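Local coordinates for protein putative cytochrome P450 120 (PDB 2VE3) that binds heme and retinoic acid and probably acts as a cytochrome P450 monooxygenase, at residues Ile127-Gly130 with Tyr131-Gln134; Lys402-Ala405 with Thr406-Gln410. All coordinates share one frame; numbering follows the deposited sequence.

Contact 1: residues Ile127-Gly130 with Tyr131-Gln134; sequences IVQG and YLEQ
Tyr131 sets its ring edge against the carbonyl of Ile127, one helical turn back: CD1 comes to 3.2 Å from Ile127 O, which lies in the plane of the ring. The first torsion accounts for this, since chi1 of -84° turns CG beside the backbone N and anti to the carbonyl carbon, leading the ring back along the preceding turn. There Ile127 CG2 meets Tyr131 CE1 at 3.9 Å, the two side chains running alongside each other. Beyond the ring, Tyr131 OH is hydrogen-bonded to Asp153, on helix 143-159.

Leu132 points to another flank. Its CD1 lies 3.4 Å from Gln129 OE1 and 4.1 Å from Val128 CG1; the Gln129 oxygen, reached by a chain bent at chi2, is itself hydrogen-bonded to Gln411. The backbone beneath is regular but not uniformly tight. Glu133 N to Gln129 O is short and straight (3.0 Å, 166°), and Leu132 N to Val128 O measures 3.2 Å, whereas Gln134 N to Gly130 O is weak at 3.4 Å. Such i to i+4 pairing is that of an alpha-helix, here helix 121-137 of the largely helical P450 fold, with Tyr131 meeting helix 143-159 and Leu132 meeting helix 394-411.

Contact 2: residues Lys402-Ala405 with Thr406-Gln410; sequences KLFA and TRLIQ
Over one face of the Phe404 ring lies Leu408 CB, and the same leucine brings CD2 to 3.7 Å from Phe404 CE2, the two side chains running side by side. Four residues apart, they leave the same flank of helix 394-411, the helix that follows the probable heme ligand Cys391 in the P450 fold, and CG anti to the backbone N in both (chi1 177° for Phe404) keeps them pointing the same way. The second flat group, the Arg407 guanidinium, has the Gln410 amide at its edge: NH1 donates to Gln410 OE1 at 2.6 Å, nearly in the guanidinium plane. Its NH2 forms a salt bridge with Asp125 on helix 121-137, so a buried charge has its counterion. Leu403 CD1 packs on the aliphatic part of this arginine, 4.0 Å from Arg407 CG.

The backbone bond from Arg407 N to Leu403 O is almost straight (2.9 Å, 176°). Lys402 O, by contrast, takes two donors, Thr406 N and Thr406 OG1, each at 2.9 Å. A valine here would probably leave Lys402 O with the backbone donor but without the hydroxyl one. The two donors approach from opposite faces of the carbonyl plane, OG1 standing 39° out of it.

Overall arrangement
Each contact is a stretch of a single helix, and the two helices, 121-137 and 394-411, lie against each other with contact centres about 11 Å apart. The interface is mixed: Leu132 CD2 meets Leu408 CD1 at 3.7 Å, while Gln129 NE2 packs 3.3 Å from Arg407 NE. Burial divides them. Seven of the eight touching residues of contact 2 are buried, against two in contact 1, where three are exposed. The chemistry differs too: contact 2 has its two basic side chains held by acids outside it, Lys402 by Asp305 of helix 302-314 among them, whereas the contact 1 side chains with named polar partners outside it, Gln129 and Tyr131, are neutral. Both contacts lie apart from the heme and retinoic acid sites.

Contact 1: residues Ile127-Gly130 with Tyr131-Gln134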
ATOM      1  N   ILE A 127      14.467 -14.762  -3.969  1.00 27.81           N
ATOM      2  CA  ILE A 127      14.498 -14.018  -2.700  1.00 27.94           C
ATOM      3  C   ILE A 127      13.500 -14.646  -1.722  1.00 27.87           C
ATOM      4  O   ILE A 127      13.815 -14.853  -0.546  1.00 27.30           O
ATOM      5  CB  ILE A 127      14.205 -12.495  -2.881  1.00 27.78           C
ATOM      6  CG1 ILE A 127      15.336 -11.810  -3.653  1.00 29.16           C
ATOM      7  CG2 ILE A 127      14.027 -11.802  -1.523  1.00 27.50           C
ATOM      8  CD1 ILE A 127      14.906 -10.562  -4.438  1.00 28.42           C
ATOM      9  N   VAL A 128      12.308 -14.973  -2.231  1.00 28.21           N
ATOM     10  CA  VAL A 128      11.221 -15.530  -1.397  1.00 28.17           C
ATOM     11  C   VAL A 128      11.583 -16.879  -0.723  1.00 28.47           C
ATOM     12  O   VAL A 128      11.514 -17.003   0.505  1.00 28.31           O
ATOM     13  CB  VAL A 128       9.861 -15.526  -2.140  1.00 27.77           C
ATOM     14  CG1 VAL A 128       8.832 -16.362  -1.421  1.00 27.13           C
ATOM     15  CG2 VAL A 128       9.346 -14.097  -2.236  1.00 27.30           C
ATOM     16  N   GLN A 129      12.007 -17.850  -1.533  1.00 28.77           N
ATOM     17  CA  GLN A 129      12.452 -19.164  -1.054  1.00 29.32           C
ATOM     18  C   GLN A 129      13.634 -19.096  -0.097  1.00 29.43           C
ATOM     19  O   GLN A 129      13.706 -19.870   0.861  1.00 29.50           O
ATOM     20  CB  GLN A 129      12.838 -20.064  -2.226  1.00 29.21           C
ATOM     21  CG  GLN A 129      11.721 -20.376  -3.190  1.00 31.02           C
ATOM     22  CD  GLN A 129      10.729 -21.370  -2.638  1.00 32.54           C
ATOM     23  OE1 GLN A 129      10.015 -21.082  -1.680  1.00 32.14           O
ATOM     24  NE2 GLN A 129      10.665 -22.547  -3.253  1.00 33.27           N
ATOM     25  N   GLY A 130      14.570 -18.187  -0.366  1.00 29.37           N
ATOM     26  CA  GLY A 130      15.703 -17.973   0.526  1.00 29.42           C
ATOM     27  C   GLY A 130      15.254 -17.686   1.948  1.00 29.72           C
ATOM     28  O   GLY A 130      15.781 -18.261   2.894  1.00 29.96           O
ATOM     29  N   TYR A 131      14.276 -16.796   2.099  1.00 29.59           N
ATOM     30  CA  TYR A 131      13.770 -16.423   3.423  1.00 29.76           C
ATOM     31  C   TYR A 131      12.987 -17.539   4.094  1.00 30.08           C
ATOM     32  O   TYR A 131      13.131 -17.741   5.290  1.00 30.19           O
ATOM     33  CB  TYR A 131      12.910 -15.158   3.357  1.00 29.33           C
ATOM     34  CG  TYR A 131      13.714 -13.885   3.394  1.00 29.50           C
ATOM     35  CD1 TYR A 131      14.135 -13.275   2.212  1.00 28.85           C
ATOM     36  CD2 TYR A 131      14.075 -13.297   4.609  1.00 28.34           C
ATOM     37  CE1 TYR A 131      14.876 -12.120   2.236  1.00 27.13           C
ATOM     38  CE2 TYR A 131      14.824 -12.133   4.634  1.00 28.45           C
ATOM     39  CZ  TYR A 131      15.219 -11.558   3.437  1.00 28.19           C
ATOM     40  OH  TYR A 131      15.956 -10.403   3.434  1.00 29.72           O
ATOM     41  N   LEU A 132      12.161 -18.251   3.325  1.00 30.59           N
ATOM     42  CA  LEU A 132      11.365 -19.366   3.851  1.00 31.11           C
ATOM     43  C   LEU A 132      12.250 -20.450   4.456  1.00 31.82           C
ATOM     44  O   LEU A 132      11.957 -20.977   5.534  1.00 31.61           O
ATOM     45  CB  LEU A 132      10.460 -19.955   2.758  1.00 30.67           C
ATOM     46  CG  LEU A 132       9.280 -19.084   2.318  1.00 30.58           C
ATOM     47  CD1 LEU A 132       8.649 -19.596   1.043  1.00 28.75           C
ATOM     48  CD2 LEU A 132       8.243 -18.971   3.429  1.00 29.55           C
ATOM     49  N   GLU A 133      13.337 -20.760   3.752  1.00 33.10           N
ATOM     50  CA  GLU A 133      14.341 -21.713   4.211  1.00 34.56           C
ATOM     51  C   GLU A 133      14.923 -21.318   5.574  1.00 34.75           C
ATOM     52  O   GLU A 133      14.978 -22.144   6.488  1.00 34.91           O
ATOM     53  CB  GLU A 133      15.441 -21.878   3.153  1.00 34.91           C
ATOM     54  CG  GLU A 133      16.713 -22.562   3.675  1.00 37.78           C
ATOM     55  CD  GLU A 133      17.471 -23.313   2.599  1.00 40.80           C
ATOM     56  OE1 GLU A 133      16.860 -24.180   1.931  1.00 43.00           O
ATOM     57  OE2 GLU A 133      18.680 -23.050   2.434  1.00 42.16           O
ATOM     58  N   GLN A 134      15.346 -20.060   5.704  1.00 35.14           N
ATOM     59  CA  GLN A 134      15.811 -19.528   6.982  1.00 35.91           C
ATOM     60  C   GLN A 134      14.744 -19.663   8.078  1.00 35.59           C
ATOM     61  O   GLN A 134      15.033 -20.182   9.160  1.00 35.72           O
ATOM     62  CB  GLN A 134      16.266 -18.067   6.845  1.00 36.25           C
ATOM     63  CG  GLN A 134      16.923 -17.506   8.121  1.00 38.53           C
ATOM     64  CD  GLN A 134      16.638 -16.014   8.359  1.00 41.49           C
ATOM     65  OE1 GLN A 134      15.959 -15.359   7.559  1.00 43.15           O
ATOM     66  NE2 GLN A 134      17.157 -15.478   9.468  1.00 41.51           N
TER

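Contact 2: residues Lys402-Ala405 with Thr406-Gln410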
ATOM      1  N   LYS A 402       0.814 -13.405  -4.590  1.00 21.26           N
ATOM      2  CA  LYS A 402       0.479 -14.731  -5.118  1.00 21.35           C
ATOM      3  C   LYS A 402       1.660 -15.681  -5.026  1.00 21.24           C
ATOM      4  O   LYS A 402       1.521 -16.775  -4.518  1.00 21.43           O
ATOM      5  CB  LYS A 402      -0.031 -14.640  -6.552  1.00 21.34           C
ATOM      6  CG  LYS A 402      -1.237 -15.509  -6.809  1.00 22.86           C
ATOM      7  CD  LYS A 402      -1.487 -15.741  -8.287  1.00 23.33           C
ATOM      8  CE  LYS A 402      -2.321 -14.648  -8.907  1.00 24.59           C
ATOM      9  NZ  LYS A 402      -3.192 -15.193 -10.003  1.00 23.06           N
ATOM     10  N   LEU A 403       2.829 -15.256  -5.492  1.00 21.78           N
ATOM     11  CA  LEU A 403       4.051 -16.066  -5.343  1.00 21.79           C
ATOM     12  C   LEU A 403       4.333 -16.449  -3.892  1.00 21.45           C
ATOM     13  O   LEU A 403       4.577 -17.616  -3.612  1.00 21.58           O
ATOM     14  CB  LEU A 403       5.264 -15.358  -5.963  1.00 21.82           C
ATOM     15  CG  LEU A 403       6.642 -16.023  -6.142  1.00 22.20           C
ATOM     16  CD1 LEU A 403       6.601 -17.491  -6.551  1.00 22.70           C
ATOM     17  CD2 LEU A 403       7.420 -15.249  -7.173  1.00 21.78           C
ATOM     18  N   PHE A 404       4.291 -15.473  -2.983  1.00 21.32           N
ATOM     19  CA  PHE A 404       4.572 -15.726  -1.562  1.00 21.66           C
ATOM     20  C   PHE A 404       3.561 -16.697  -0.950  1.00 21.60           C
ATOM     21  O   PHE A 404       3.929 -17.625  -0.240  1.00 21.91           O
ATOM     22  CB  PHE A 404       4.560 -14.423  -0.753  1.00 21.33           C
ATOM     23  CG  PHE A 404       4.762 -14.627   0.716  1.00 20.66           C
ATOM     24  CD1 PHE A 404       6.041 -14.671   1.251  1.00 22.91           C
ATOM     25  CD2 PHE A 404       3.677 -14.782   1.566  1.00 20.38           C
ATOM     26  CE1 PHE A 404       6.240 -14.860   2.624  1.00 22.06           C
ATOM     27  CE2 PHE A 404       3.859 -14.970   2.938  1.00 21.09           C
ATOM     28  CZ  PHE A 404       5.144 -15.006   3.468  1.00 21.27           C
ATOM     29  N   ALA A 405       2.287 -16.441  -1.216  1.00 21.49           N
ATOM     30  CA  ALA A 405       1.205 -17.274  -0.744  1.00 21.83           C
ATOM     31  C   ALA A 405       1.445 -18.711  -1.203  1.00 22.08           C
ATOM     32  O   ALA A 405       1.288 -19.654  -0.413  1.00 22.21           O
ATOM     33  CB  ALA A 405      -0.117 -16.756  -1.281  1.00 20.89           C
ATOM     34  N   THR A 406       1.860 -18.848  -2.462  1.00 21.74           N
ATOM     35  CA  THR A 406       2.063 -20.140  -3.099  1.00 22.44           C
ATOM     36  C   THR A 406       3.228 -20.901  -2.479  1.00 22.78           C
ATOM     37  O   THR A 406       3.068 -22.029  -2.043  1.00 23.33           O
ATOM     38  CB  THR A 406       2.228 -19.992  -4.646  1.00 22.48           C
ATOM     39  OG1 THR A 406       0.989 -19.563  -5.224  1.00 20.45           O
ATOM     40  CG2 THR A 406       2.644 -21.313  -5.293  1.00 22.92           C
ATOM     41  N   ARG A 407       4.396 -20.277  -2.430  1.00 23.61           N
ATOM     42  CA  ARG A 407       5.576 -20.925  -1.844  1.00 24.04           C
ATOM     43  C   ARG A 407       5.454 -21.239  -0.360  1.00 24.58           C
ATOM     44  O   ARG A 407       6.005 -22.239   0.109  1.00 25.20           O
ATOM     45  CB  ARG A 407       6.832 -20.105  -2.098  1.00 23.84           C
ATOM     46  CG  ARG A 407       7.256 -20.072  -3.542  1.00 22.85           C
ATOM     47  CD  ARG A 407       7.491 -21.461  -4.092  1.00 24.69           C
ATOM     48  NE  ARG A 407       8.333 -21.400  -5.278  1.00 25.98           N
ATOM     49  CZ  ARG A 407       8.535 -22.399  -6.131  1.00 26.89           C
ATOM     50  NH1 ARG A 407       7.929 -23.568  -5.953  1.00 26.71           N
ATOM     51  NH2 ARG A 407       9.336 -22.208  -7.181  1.00 25.70           N
ATOM     52  N   LEU A 408       4.746 -20.386   0.380  1.00 24.85           N
ATOM     53  CA  LEU A 408       4.570 -20.592   1.809  1.00 24.97           C
ATOM     54  C   LEU A 408       3.638 -21.771   2.088  1.00 25.45           C
ATOM     55  O   LEU A 408       3.946 -22.623   2.919  1.00 24.98           O
ATOM     56  CB  LEU A 408       4.051 -19.323   2.495  1.00 24.72           C
ATOM     57  CG  LEU A 408       3.691 -19.459   3.985  1.00 24.72           C
ATOM     58  CD1 LEU A 408       4.892 -19.816   4.848  1.00 22.86           C
ATOM     59  CD2 LEU A 408       2.991 -18.202   4.510  1.00 23.63           C
ATOM     60  N   ILE A 409       2.510 -21.820   1.387  1.00 26.13           N
ATOM     61  CA  ILE A 409       1.543 -22.893   1.605  1.00 26.97           C
ATOM     62  C   ILE A 409       2.029 -24.257   1.081  1.00 27.87           C
ATOM     63  O   ILE A 409       1.781 -25.288   1.704  1.00 28.03           O
ATOM     64  CB  ILE A 409       0.120 -22.499   1.111  1.00 27.12           C
ATOM     65  CG1 ILE A 409      -0.488 -21.498   2.099  1.00 26.35           C
ATOM     66  CG2 ILE A 409      -0.791 -23.736   0.983  1.00 27.77           C
ATOM     67  CD1 ILE A 409      -1.835 -20.926   1.707  1.00 26.48           C
ATOM     68  N   GLN A 410       2.738 -24.266  -0.049  1.00 28.84           N
ATOM     69  CA  GLN A 410       3.263 -25.535  -0.585  1.00 29.47           C
ATOM     70  C   GLN A 410       4.297 -26.200   0.335  1.00 29.33           C
ATOM     71  O   GLN A 410       4.377 -27.431   0.403  1.00 29.84           O
ATOM     72  CB  GLN A 410       3.776 -25.389  -2.029  1.00 29.52           C
ATOM     73  CG  GLN A 410       5.167 -24.806  -2.179  1.00 30.43           C
ATOM     74  CD  GLN A 410       5.763 -25.015  -3.565  1.00 30.40           C
ATOM     75  OE1 GLN A 410       5.906 -24.068  -4.336  1.00 32.03           O
ATOM     76  NE2 GLN A 410       6.121 -26.257  -3.884  1.00 32.19           N
TER